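Long-range contacts in carbohydrate binding module family 33 and 10 domain protein (Teredinibacter turnerae, PDB 6RW7), which probably cleaves cellulose oxidatively, using the copper-dependent AA10 lytic polysaccharide monooxygenase domain that makes up this piece of a longer protein: residues 1-5 / 193-199; 66-70 / 181-185. The contacts are given in a common frame with arbitrary orientation. Residue numbers count along the deposited sequence, not the author numbering.

Interaction 1: 1-5 / 193-199. With CU1 (copper (I) ion), chain D; CU (copper (II) ion), chain C.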
loop_
_atom_site.group_PDB
_atom_site.type_symbol
_atom_site.label_atom_id
_atom_site.label_comp_id
_atom_site.label_asym_id
_atom_site.label_seq_id
_atom_site.Cartn_x
_atom_site.Cartn_y
_atom_site.Cartn_z
ATOM N N HIS A 1 6.191 -8.674 -7.635
ATOM C CA HIS A 1 5.484 -8.987 -6.378
ATOM C C HIS A 1 6.060 -8.157 -5.254
ATOM O O HIS A 1 7.287 -8.193 -5.044
ATOM C CB HIS A 1 5.588 -10.474 -6.043
ATOM C CG HIS A 1 4.653 -11.249 -6.886
ATOM N ND1 HIS A 1 4.749 -11.245 -8.272
ATOM C CD2 HIS A 1 3.562 -11.961 -6.566
ATOM C CE1 HIS A 1 3.753 -11.958 -8.779
ATOM N NE2 HIS A 1 3.015 -12.427 -7.749
ATOM N N GLY A 2 5.223 -7.377 -4.595
ATOM C CA GLY A 2 5.752 -6.459 -3.589
ATOM C C GLY A 2 4.699 -5.747 -2.790
ATOM O O GLY A 2 3.491 -5.874 -3.037
ATOM N N TYR A 3 5.202 -4.985 -1.844
ATOM C CA TYR A 3 4.387 -4.297 -0.814
ATOM C C TYR A 3 5.291 -3.247 -0.181
ATOM O O TYR A 3 6.521 -3.325 -0.342
ATOM C CB TYR A 3 3.863 -5.304 0.229
ATOM C CG TYR A 3 4.966 -6.092 0.881
ATOM C CD1 TYR A 3 5.528 -7.174 0.240
ATOM C CD2 TYR A 3 5.524 -5.688 2.086
ATOM C CE1 TYR A 3 6.626 -7.820 0.760
ATOM C CE2 TYR A 3 6.616 -6.349 2.635
ATOM C CZ TYR A 3 7.158 -7.427 1.973
ATOM O OH TYR A 3 8.241 -8.094 2.503
ATOM N N ILE A 4 4.720 -2.297 0.532
ATOM C CA ILE A 4 5.518 -1.259 1.200
ATOM C C ILE A 4 6.002 -1.796 2.550
ATOM O O ILE A 4 5.181 -2.156 3.432
ATOM C CB ILE A 4 4.763 0.072 1.280
ATOM C CG1 ILE A 4 4.581 0.637 -0.132
ATOM C CG2 ILE A 4 5.470 1.057 2.205
ATOM C CD1 ILE A 4 3.752 1.886 -0.176
ATOM N N GLU A 5 7.310 -1.766 2.725
ATOM C CA GLU A 5 7.990 -2.223 3.955
ATOM C C GLU A 5 8.116 -1.086 4.966
ATOM O O GLU A 5 7.984 -1.356 6.175
ATOM C CB GLU A 5 9.349 -2.788 3.561
ATOM C CG GLU A 5 10.234 -3.155 4.731
ATOM C CD GLU A 5 11.481 -3.901 4.291
ATOM O OE1 GLU A 5 11.366 -4.820 3.470
ATOM O OE2 GLU A 5 12.557 -3.547 4.781
ATOM N N GLU A 193 1.533 -5.016 -15.221
ATOM C CA GLU A 193 1.334 -5.621 -13.882
ATOM C C GLU A 193 1.600 -4.544 -12.828
ATOM O O GLU A 193 2.559 -3.773 -12.965
ATOM C CB GLU A 193 2.261 -6.814 -13.704
ATOM C CG GLU A 193 2.004 -7.600 -12.455
ATOM C CD GLU A 193 2.723 -8.920 -12.480
ATOM O OE1 GLU A 193 3.901 -8.954 -12.093
ATOM O OE2 GLU A 193 2.122 -9.883 -13.017
ATOM N N ARG A 194 0.724 -4.485 -11.847
ATOM C CA ARG A 194 0.687 -3.385 -10.852
ATOM C C ARG A 194 0.380 -3.988 -9.487
ATOM O O ARG A 194 -0.497 -4.857 -9.399
ATOM C CB ARG A 194 -0.382 -2.373 -11.257
ATOM C CG ARG A 194 -0.459 -1.124 -10.386
ATOM C CD ARG A 194 -1.438 -0.117 -11.000
ATOM N NE ARG A 194 -0.870 0.347 -12.264
ATOM C CZ ARG A 194 -0.117 1.432 -12.437
ATOM N NH1 ARG A 194 0.073 2.327 -11.473
ATOM N NH2 ARG A 194 0.466 1.628 -13.605
ATOM N N PHE A 195 1.091 -3.533 -8.457
ATOM C CA PHE A 195 0.916 -4.020 -7.074
ATOM C C PHE A 195 0.437 -2.872 -6.205
ATOM O O PHE A 195 0.743 -1.696 -6.506
ATOM C CB PHE A 195 2.216 -4.630 -6.556
ATOM C CG PHE A 195 2.594 -5.844 -7.352
ATOM C CD1 PHE A 195 3.382 -5.713 -8.480
ATOM C CD2 PHE A 195 2.117 -7.101 -6.997
ATOM C CE1 PHE A 195 3.677 -6.828 -9.248
ATOM C CE2 PHE A 195 2.394 -8.207 -7.779
ATOM C CZ PHE A 195 3.165 -8.060 -8.902
ATOM N N PHE A 196 -0.378 -3.209 -5.220
ATOM C CA PHE A 196 -1.098 -2.235 -4.378
ATOM C C PHE A 196 -0.731 -2.429 -2.915
ATOM O O PHE A 196 -0.609 -3.538 -2.467
ATOM C CB PHE A 196 -2.612 -2.371 -4.575
ATOM C CG PHE A 196 -3.022 -2.241 -6.012
ATOM C CD1 PHE A 196 -3.042 -3.348 -6.845
ATOM C CD2 PHE A 196 -3.320 -1.000 -6.542
ATOM C CE1 PHE A 196 -3.386 -3.208 -8.175
ATOM C CE2 PHE A 196 -3.668 -0.862 -7.877
ATOM C CZ PHE A 196 -3.689 -1.973 -8.688
ATOM N N SER A 197 -0.624 -1.333 -2.177
ATOM C CA SER A 197 -0.227 -1.398 -0.755
ATOM C C SER A 197 -0.821 -0.211 -0.006
ATOM O O SER A 197 -0.666 0.934 -0.471
ATOM C CB SER A 197 1.266 -1.480 -0.656
ATOM O OG SER A 197 1.711 -1.838 0.647
ATOM N N CYS A 198 -1.528 -0.478 1.087
ATOM C CA CYS A 198 -2.080 0.557 1.991
ATOM C C CYS A 198 -1.230 0.683 3.252
ATOM O O CYS A 198 -0.819 -0.340 3.803
ATOM C CB CYS A 198 -3.506 0.230 2.397
ATOM S SG CYS A 198 -4.674 0.679 1.091
ATOM N N VAL A 199 -1.034 1.908 3.716
ATOM C CA VAL A 199 -0.287 2.201 4.956
ATOM C C VAL A 199 -1.209 2.974 5.896
ATOM O O VAL A 199 -1.700 4.057 5.509
ATOM C CB VAL A 199 0.991 3.008 4.664
ATOM C CG1 VAL A 199 1.834 3.092 5.923
ATOM C CG2 VAL A 199 1.794 2.407 3.518
HETATM CU CU CU1 D . 5.950 -10.138 -9.271
HETATM CU CU CU C . 13.044 -5.745 2.472
HETATM O O HOH W 1 14.755 -6.862 1.698
HETATM O O HOH W 2 7.262 -12.325 -9.332
#
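Start at Glu-193, which only grazes the N-terminus: its OE1 lies 4.5 Å from CE1 of His-1, and its carboxylate is engaged by Arg-187 and His-54. Phe-195 does the main work. One face of its ring lies under the first residue, with His-1 CA 3.7 Å from the ring centroid in a CH-pi contact and His-1 N 3.3 Å from Phe-195 CZ. His-1 grips CU1 through N (2.2 Å) and ND1 (1.9 Å), and with NE2 of His-107 this forms the histidine brace that defines LPMOs. Phe-195 CZ is 3.5 Å from the copper, so the ring flanks the metal, as in many AA10 enzymes. Farther along, Ser-197 OG accepts the single hydrogen bond between the segments, from Ile-4 N (3.0 Å), and is also hydrogen-bonded to Gln-11. Val-199 closes the contact with CG2 4.1 Å from Ile-4 CG2. Glu-5 turns away and binds the second copper, CU, through OE1 with Asp-101 and His-165. The axes of 3-5 and 193-199 lie at 42°, in different sheets of the beta-sandwich: strand 3-6 pairs with strand 96-101, whose Trp-100 packs on Ile-4, Phe-195 and Ser-197, while strand 193-202 pairs with strand 178-187, and helix 10-17 covers Tyr-3.

Interaction 2: 66-70 / 181-185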
loop_
_atom_site.group_PDB
_atom_site.type_symbol
_atom_site.label_atom_id
_atom_site.label_comp_id
_atom_site.label_asym_id
_atom_site.label_seq_id
_atom_site.Cartn_x
_atom_site.Cartn_y
_atom_site.Cartn_z
ATOM N N HIS A 66 -13.403 -1.764 -4.151
ATOM C CA HIS A 66 -12.457 -1.766 -3.012
ATOM C C HIS A 66 -11.243 -0.889 -3.305
ATOM O O HIS A 66 -10.837 -0.714 -4.470
ATOM C CB HIS A 66 -12.027 -3.193 -2.664
ATOM C CG HIS A 66 -13.154 -4.154 -2.476
ATOM N ND1 HIS A 66 -13.849 -4.252 -1.277
ATOM C CD2 HIS A 66 -13.714 -5.048 -3.330
ATOM C CE1 HIS A 66 -14.786 -5.191 -1.412
ATOM N NE2 HIS A 66 -14.714 -5.694 -2.659
ATOM N N VAL A 67 -10.669 -0.354 -2.233
ATOM C CA VAL A 67 -9.451 0.482 -2.307
ATOM C C VAL A 67 -8.205 -0.405 -2.224
ATOM O O VAL A 67 -7.558 -0.632 -3.251
ATOM C CB VAL A 67 -9.500 1.550 -1.206
ATOM C CG1 VAL A 67 -8.184 2.300 -1.158
ATOM C CG2 VAL A 67 -10.702 2.485 -1.412
ATOM N N CYS A 68 -7.863 -0.905 -1.045
ATOM C CA CYS A 68 -6.529 -1.516 -0.806
ATOM C C CYS A 68 -6.336 -2.753 -1.692
ATOM O O CYS A 68 -5.212 -2.949 -2.161
ATOM C CB CYS A 68 -6.323 -1.832 0.661
ATOM S SG CYS A 68 -6.387 -0.319 1.655
ATOM N N GLY A 69 -7.386 -3.555 -1.891
ATOM C CA GLY A 69 -7.306 -4.775 -2.714
ATOM C C GLY A 69 -7.432 -4.463 -4.191
ATOM O O GLY A 69 -7.140 -5.335 -5.020
ATOM N N PHE A 70 -7.959 -3.275 -4.512
ATOM C CA PHE A 70 -8.215 -2.759 -5.884
ATOM C C PHE A 70 -8.947 -3.795 -6.760
ATOM O O PHE A 70 -8.689 -3.837 -7.981
ATOM C CB PHE A 70 -6.913 -2.271 -6.519
ATOM C CG PHE A 70 -7.160 -1.086 -7.407
ATOM C CD1 PHE A 70 -7.390 0.173 -6.871
ATOM C CD2 PHE A 70 -7.241 -1.242 -8.779
ATOM C CE1 PHE A 70 -7.661 1.254 -7.687
ATOM C CE2 PHE A 70 -7.515 -0.154 -9.590
ATOM C CZ PHE A 70 -7.710 1.093 -9.048
ATOM N N ILE A 181 -2.559 5.873 3.473
ATOM C CA ILE A 181 -1.884 6.073 2.167
ATOM C C ILE A 181 -2.157 4.838 1.313
ATOM O O ILE A 181 -1.952 3.717 1.784
ATOM C CB ILE A 181 -0.390 6.373 2.383
ATOM C CG1 ILE A 181 -0.248 7.723 3.085
ATOM C CG2 ILE A 181 0.385 6.312 1.067
ATOM C CD1 ILE A 181 1.128 8.039 3.604
ATOM N N PHE A 182 -2.644 5.058 0.097
ATOM C CA PHE A 182 -2.915 4.006 -0.906
ATOM C C PHE A 182 -1.853 4.172 -1.999
ATOM O O PHE A 182 -1.735 5.261 -2.586
ATOM C CB PHE A 182 -4.361 4.106 -1.409
ATOM C CG PHE A 182 -4.565 3.394 -2.717
ATOM C CD1 PHE A 182 -4.734 2.026 -2.726
ATOM C CD2 PHE A 182 -4.518 4.065 -3.924
ATOM C CE1 PHE A 182 -4.873 1.334 -3.910
ATOM C CE2 PHE A 182 -4.659 3.373 -5.115
ATOM C CZ PHE A 182 -4.821 2.013 -5.097
ATOM N N ALA A 183 -1.081 3.126 -2.272
ATOM C CA ALA A 183 0.084 3.218 -3.163
ATOM C C ALA A 183 0.076 2.108 -4.203
ATOM O O ALA A 183 -0.381 0.988 -3.937
ATOM C CB ALA A 183 1.354 3.153 -2.355
ATOM N N GLU A 184 0.666 2.430 -5.341
ATOM C CA GLU A 184 0.783 1.506 -6.473
ATOM C C GLU A 184 2.225 1.445 -6.960
ATOM O O GLU A 184 2.905 2.494 -7.005
ATOM C CB GLU A 184 -0.079 1.972 -7.646
ATOM C CG GLU A 184 -1.533 2.186 -7.306
ATOM C CD GLU A 184 -2.378 2.672 -8.470
ATOM O OE1 GLU A 184 -1.788 3.090 -9.510
ATOM O OE2 GLU A 184 -3.615 2.627 -8.329
ATOM N N TRP A 185 2.620 0.249 -7.382
ATOM C CA TRP A 185 3.900 0.027 -8.088
ATOM C C TRP A 185 3.532 -0.552 -9.447
ATOM O O TRP A 185 3.024 -1.675 -9.476
ATOM C CB TRP A 185 4.840 -0.851 -7.263
ATOM C CG TRP A 185 5.962 -1.453 -8.043
ATOM C CD1 TRP A 185 6.729 -0.857 -9.001
ATOM C CD2 TRP A 185 6.437 -2.800 -7.904
ATOM N NE1 TRP A 185 7.632 -1.753 -9.494
ATOM C CE2 TRP A 185 7.470 -2.951 -8.849
ATOM C CE3 TRP A 185 6.081 -3.887 -7.092
ATOM C CZ2 TRP A 185 8.144 -4.156 -9.009
ATOM C CZ3 TRP A 185 6.763 -5.073 -7.249
ATOM C CH2 TRP A 185 7.765 -5.206 -8.210
#
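Phe-182 is the hub, with more surface covered here than any other residue. Its side chain rises from strand 178-187 into the bend of the 66-70 loop, which closes over one side of the ring, along CD1, CE1 and CZ: Val-67 O comes to 3.4 Å from Phe-182 CE1, and Val-67 CG1 to 3.8 Å from Phe-182 CD1. Phe-70 adds the second aromatic ring. Its CD1 sits 3.6 Å from Phe-182 CZ, but the rings, nearly parallel at 19°, are slid so far apart (centroids 5.8 Å) that they barely overlap. Residues 67-70 form a type I beta turn, closed by a 3.0 Å hydrogen bond from Phe-70 N to Val-67 O. Phe-70 has a left-handed backbone conformation (phi 48°, psi 36°), and its CB points toward the strand. No hydrogen bond joins the segments; they meet by van der Waals contact, mostly apolar, with Glu-184 at the edge (OE2 4.3 Å from Phe-70 CE1) and its carboxylate held by Arg-194. Nearby, Trp-133 meets Phe-182 edge-to-face and Phe-70 stacks on Phe-196 of the adjacent strand. This is how the long, largely irregular excursion between strands 3-6 and 96-101, probably equivalent to the L2 region of other LPMOs, is anchored to the beta-sandwich: aromatic side chains on the sheet face turned away from Trp-100 and strand 96-101 receive the loop.

Both interactions are buried, their centres 8 Å apart, and they use neighbouring strands of one sheet: Val-199 N lies 2.8 Å from Ile-181 O, a probable hydrogen bond. They work on opposite faces of that sheet. Interaction 1 faces the sandwich interior and runs out to the surface, with a CH-pi contact and one hydrogen bond between its segments, beside a copper held by His-1; interaction 2 is mostly apolar and aromatic, with no hydrogen bond or metal between its segments. Ile-4 CD1 touches Ala-183 CB at 3.5 Å across the interior, while the Cys-68 SG to Cys-198 SG disulfide (2.1 Å) ties the loop of interaction 2 covalently to the strand of interaction 1.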